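Local coordinates for protein restriction endonuclease (Mycobacterium sp., PDB 4F0Q) that probably cleaves DNA in response to cytosine methylation, acting as a tetrameric, modification-dependent restriction endonuclease, at residues Gly329-Met341 / Ser347-Ile359. Numbering follows the deposited sequence.
With MG (magnesium ion), chain E.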
loop_
_atom_site.group_PDB
_atom_site.type_symbol
_atom_site.label_atom_id
_atom_site.label_comp_id
_atom_site.label_asym_id
_atom_site.label_seq_id
_atom_site.Cartn_x
_atom_site.Cartn_y
_atom_site.Cartn_z
ATOM N N GLY A 329 0.718 -27.487 9.655
ATOM C CA GLY A 329 1.786 -26.761 10.319
ATOM C C GLY A 329 1.408 -25.322 10.614
ATOM O O GLY A 329 0.229 -24.970 10.622
ATOM N N ASP A 330 2.415 -24.487 10.851
ATOM C CA ASP A 330 2.183 -23.089 11.194
ATOM C C ASP A 330 3.300 -22.203 10.645
ATOM O O ASP A 330 4.388 -22.683 10.333
ATOM C CB ASP A 330 2.075 -22.931 12.715
ATOM C CG ASP A 330 1.560 -21.564 13.129
ATOM O OD1 ASP A 330 0.791 -20.955 12.356
ATOM O OD2 ASP A 330 1.923 -21.101 14.231
ATOM N N GLY A 331 3.019 -20.910 10.525
ATOM C CA GLY A 331 3.998 -19.953 10.044
ATOM C C GLY A 331 3.537 -18.527 10.275
ATOM O O GLY A 331 2.453 -18.298 10.811
ATOM N N GLY A 332 4.361 -17.567 9.872
ATOM C CA GLY A 332 4.038 -16.164 10.050
ATOM C C GLY A 332 2.888 -15.710 9.171
ATOM O O GLY A 332 1.980 -15.015 9.628
ATOM N N VAL A 333 2.927 -16.108 7.903
ATOM C CA VAL A 333 1.895 -15.728 6.945
ATOM C C VAL A 333 0.998 -16.917 6.615
ATOM O O VAL A 333 1.486 -18.002 6.305
ATOM C CB VAL A 333 2.515 -15.181 5.647
ATOM C CG1 VAL A 333 1.426 -14.750 4.677
ATOM C CG2 VAL A 333 3.448 -14.021 5.958
ATOM N N ASP A 334 -0.312 -16.705 6.682
ATOM C CA ASP A 334 -1.275 -17.778 6.455
ATOM C C ASP A 334 -1.848 -17.780 5.039
ATOM O O ASP A 334 -2.218 -18.832 4.519
ATOM C CB ASP A 334 -2.403 -17.713 7.487
ATOM C CG ASP A 334 -1.934 -18.065 8.885
ATOM O OD1 ASP A 334 -0.719 -17.957 9.149
ATOM O OD2 ASP A 334 -2.777 -18.451 9.720
ATOM N N PHE A 335 -1.926 -16.607 4.419
ATOM C CA PHE A 335 -2.392 -16.520 3.036
ATOM C C PHE A 335 -1.875 -15.286 2.299
ATOM O O PHE A 335 -1.460 -14.305 2.913
ATOM C CB PHE A 335 -3.922 -16.608 2.954
ATOM C CG PHE A 335 -4.643 -15.521 3.701
ATOM C CD1 PHE A 335 -5.011 -15.699 5.025
ATOM C CD2 PHE A 335 -4.976 -14.331 3.074
ATOM C CE1 PHE A 335 -5.683 -14.705 5.714
ATOM C CE2 PHE A 335 -5.647 -13.334 3.758
ATOM C CZ PHE A 335 -6.001 -13.522 5.079
ATOM N N ILE A 336 -1.903 -15.356 0.971
ATOM C CA ILE A 336 -1.410 -14.283 0.120
ATOM C C ILE A 336 -2.496 -13.830 -0.851
ATOM O O ILE A 336 -3.221 -14.655 -1.411
ATOM C CB ILE A 336 -0.165 -14.735 -0.680
ATOM C CG1 ILE A 336 0.969 -15.123 0.268
ATOM C CG2 ILE A 336 0.305 -13.638 -1.624
ATOM C CD1 ILE A 336 1.503 -13.967 1.081
ATOM N N GLY A 337 -2.611 -12.516 -1.025
ATOM C CA GLY A 337 -3.516 -11.929 -1.996
ATOM C C GLY A 337 -2.862 -10.740 -2.676
ATOM O O GLY A 337 -1.667 -10.504 -2.503
ATOM N N ARG A 338 -3.637 -9.985 -3.447
ATOM C CA ARG A 338 -3.092 -8.835 -4.162
ATOM C C ARG A 338 -4.150 -7.776 -4.445
ATOM O O ARG A 338 -5.282 -8.097 -4.807
ATOM C CB ARG A 338 -2.447 -9.281 -5.477
ATOM C CG ARG A 338 -1.688 -8.179 -6.199
ATOM C CD ARG A 338 -1.262 -8.613 -7.591
ATOM N NE ARG A 338 -2.403 -8.756 -8.491
ATOM C CZ ARG A 338 -2.304 -9.057 -9.782
ATOM N NH1 ARG A 338 -1.113 -9.248 -10.331
ATOM N NH2 ARG A 338 -3.397 -9.165 -10.525
ATOM N N ILE A 339 -3.776 -6.512 -4.280
ATOM C CA ILE A 339 -4.669 -5.407 -4.608
ATOM C C ILE A 339 -4.071 -4.560 -5.724
ATOM O O ILE A 339 -2.897 -4.205 -5.677
ATOM C CB ILE A 339 -4.939 -4.510 -3.384
ATOM C CG1 ILE A 339 -5.555 -5.323 -2.246
ATOM C CG2 ILE A 339 -5.850 -3.347 -3.756
ATOM C CD1 ILE A 339 -5.825 -4.512 -1.006
ATOM N N ASP A 340 -4.875 -4.245 -6.732
ATOM C CA ASP A 340 -4.423 -3.370 -7.806
ATOM C C ASP A 340 -4.785 -1.924 -7.490
ATOM O O ASP A 340 -5.915 -1.493 -7.720
ATOM C CB ASP A 340 -5.027 -3.797 -9.144
ATOM C CG ASP A 340 -4.552 -5.167 -9.586
ATOM O OD1 ASP A 340 -3.442 -5.571 -9.181
ATOM O OD2 ASP A 340 -5.288 -5.837 -10.339
ATOM N N MET A 341 -3.820 -1.182 -6.955
ATOM C CA MET A 341 -4.053 0.202 -6.553
ATOM C C MET A 341 -3.917 1.166 -7.726
ATOM O O MET A 341 -2.877 1.224 -8.380
ATOM C CB MET A 341 -3.115 0.600 -5.412
ATOM C CG MET A 341 -3.402 -0.124 -4.105
ATOM S SD MET A 341 -2.359 0.416 -2.736
ATOM C CE MET A 341 -2.843 2.131 -2.589
ATOM N N SER A 347 -2.216 1.452 -12.789
ATOM C CA SER A 347 -2.307 0.728 -11.529
ATOM C C SER A 347 -0.997 0.040 -11.154
ATOM O O SER A 347 -0.203 -0.325 -12.021
ATOM C CB SER A 347 -3.433 -0.307 -11.597
ATOM O OG SER A 347 -3.318 -1.104 -12.762
ATOM N N THR A 348 -0.780 -0.135 -9.856
ATOM C CA THR A 348 0.362 -0.900 -9.374
ATOM C C THR A 348 -0.117 -2.002 -8.427
ATOM O O THR A 348 -1.076 -1.813 -7.673
ATOM C CB THR A 348 1.429 0.003 -8.696
ATOM O OG1 THR A 348 2.659 -0.720 -8.559
ATOM C CG2 THR A 348 0.964 0.482 -7.328
ATOM N N PRO A 349 0.525 -3.178 -8.494
ATOM C CA PRO A 349 0.139 -4.303 -7.639
ATOM C C PRO A 349 0.778 -4.239 -6.253
ATOM O O PRO A 349 2.001 -4.146 -6.135
ATOM C CB PRO A 349 0.664 -5.517 -8.410
ATOM C CG PRO A 349 1.838 -4.995 -9.161
ATOM C CD PRO A 349 1.521 -3.567 -9.509
ATOM N N VAL A 350 -0.052 -4.277 -5.217
ATOM C CA VAL A 350 0.440 -4.368 -3.848
ATOM C C VAL A 350 0.109 -5.736 -3.254
ATOM O O VAL A 350 -1.040 -6.190 -3.297
ATOM C CB VAL A 350 -0.093 -3.224 -2.949
ATOM C CG1 VAL A 350 0.526 -1.896 -3.359
ATOM C CG2 VAL A 350 -1.604 -3.144 -3.004
ATOM N N VAL A 351 1.131 -6.394 -2.717
ATOM C CA VAL A 351 0.990 -7.745 -2.190
ATOM C C VAL A 351 0.379 -7.736 -0.792
ATOM O O VAL A 351 0.799 -6.973 0.081
ATOM C CB VAL A 351 2.346 -8.477 -2.159
ATOM C CG1 VAL A 351 2.171 -9.913 -1.691
ATOM C CG2 VAL A 351 2.993 -8.439 -3.533
ATOM N N VAL A 352 -0.623 -8.585 -0.593
ATOM C CA VAL A 352 -1.307 -8.678 0.688
ATOM C C VAL A 352 -0.894 -9.937 1.441
ATOM O O VAL A 352 -1.095 -11.053 0.967
ATOM C CB VAL A 352 -2.836 -8.679 0.509
ATOM C CG1 VAL A 352 -3.528 -8.776 1.860
ATOM C CG2 VAL A 352 -3.284 -7.433 -0.237
ATOM N N LEU A 353 -0.309 -9.746 2.618
ATOM C CA LEU A 353 0.062 -10.860 3.478
ATOM C C LEU A 353 -1.004 -11.059 4.547
ATOM O O LEU A 353 -1.311 -10.144 5.312
ATOM C CB LEU A 353 1.431 -10.620 4.121
ATOM C CG LEU A 353 2.668 -11.088 3.349
ATOM C CD1 LEU A 353 2.764 -10.426 1.982
ATOM C CD2 LEU A 353 3.930 -10.826 4.156
ATOM N N GLY A 354 -1.571 -12.257 4.591
ATOM C CA GLY A 354 -2.642 -12.548 5.522
ATOM C C GLY A 354 -2.221 -13.429 6.680
ATOM O O GLY A 354 -1.348 -14.284 6.543
ATOM N N GLN A 355 -2.851 -13.207 7.828
ATOM C CA GLN A 355 -2.634 -14.033 9.008
ATOM C C GLN A 355 -3.962 -14.292 9.702
ATOM O O GLN A 355 -4.753 -13.375 9.894
ATOM C CB GLN A 355 -1.673 -13.347 9.976
ATOM C CG GLN A 355 -1.631 -13.979 11.358
ATOM C CD GLN A 355 -1.156 -15.416 11.330
ATOM O OE1 GLN A 355 -1.779 -16.299 11.920
ATOM N NE2 GLN A 355 -0.045 -15.659 10.644
ATOM N N ALA A 356 -4.204 -15.543 10.075
ATOM C CA ALA A 356 -5.459 -15.917 10.713
ATOM C C ALA A 356 -5.219 -16.642 12.030
ATOM O O ALA A 356 -4.421 -17.578 12.095
ATOM C CB ALA A 356 -6.279 -16.786 9.780
ATOM N N LYS A 357 -5.912 -16.214 13.081
ATOM C CA LYS A 357 -5.791 -16.888 14.370
ATOM C C LYS A 357 -7.128 -17.021 15.090
ATOM O O LYS A 357 -7.714 -16.032 15.528
ATOM C CB LYS A 357 -4.769 -16.184 15.266
ATOM C CG LYS A 357 -4.390 -16.995 16.493
ATOM C CD LYS A 357 -3.175 -16.423 17.199
ATOM C CE LYS A 357 -2.744 -17.326 18.342
ATOM N NZ LYS A 357 -1.508 -16.836 19.007
ATOM N N CYS A 358 -7.601 -18.257 15.210
ATOM C CA CYS A 358 -8.874 -18.536 15.862
ATOM C C CYS A 358 -8.696 -18.788 17.355
ATOM O O CYS A 358 -8.484 -19.924 17.783
ATOM C CB CYS A 358 -9.556 -19.737 15.205
ATOM S SG CYS A 358 -11.133 -20.198 15.950
ATOM N N ILE A 359 -8.778 -17.721 18.142
ATOM C CA ILE A 359 -8.699 -17.826 19.593
ATOM C C ILE A 359 -10.060 -17.521 20.199
ATOM O O ILE A 359 -11.004 -17.197 19.479
ATOM C CB ILE A 359 -7.672 -16.842 20.174
ATOM C CG1 ILE A 359 -8.062 -15.404 19.829
ATOM C CG2 ILE A 359 -6.277 -17.162 19.661
ATOM C CD1 ILE A 359 -7.109 -14.362 20.372
HETATM MG MG MG E . -2.491 -18.264 11.756
HETATM O O HOH W 1 -3.602 -19.945 11.226
HETATM O O HOH W 2 -2.639 -18.897 13.737
HETATM O O HOH W 3 -0.517 -18.826 11.264
#
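With its chain turned about the CB-CG bond (chi2 62°), the Q355 amide swings back to D334, whose CG lies beside its backbone N (chi1 -69°), and both meet at one magnesium ion. The site crowns an antiparallel beta hairpin, strands 335-341 and 347-357, in the mixed sheet of a PD-(D/E)XK nuclease. D334 and the run Q355, A356, K357 match that family's signature, with glutamine in the D/E position, consistent with a catalytic centre. D334 OD2, Q355 OE1 and the A356 carbonyl O each bind the metal at 2.1 Å, and three waters opposite them complete an octahedron. The carboxylate and amide planes stand 72° apart; Q355 NE2 gives D334 OD1, also salt-bridged to R326, a weak hydrogen bond of 2.8 Å, and A356 N gives D334 OD2 another weak hydrogen bond.

Beside the site, a classic beta bulge sets D334 and F335 together opposite G354 alone. G354 O accepts from D334 N at 2.6 Å and from F335 N at 3.2 Å, the latter above the carbonyl plane. The first torsion of F335 lays its ring across the strand, where G354 CA makes a CH-pi contact over one face, 3.5 Å from the ring centroid.

Regular pairs run from G337-V352 to M341-T348. On one face I339 packs on V350 and V352, near F312; on that of I336 and L353, I336 CD1 lies 3.8 Å from L353 CG. Where M341 meets M341 of the second subunit, its side chain crosses that of V350 at about a right angle, M341 SD 3.6 Å from V350 CG2.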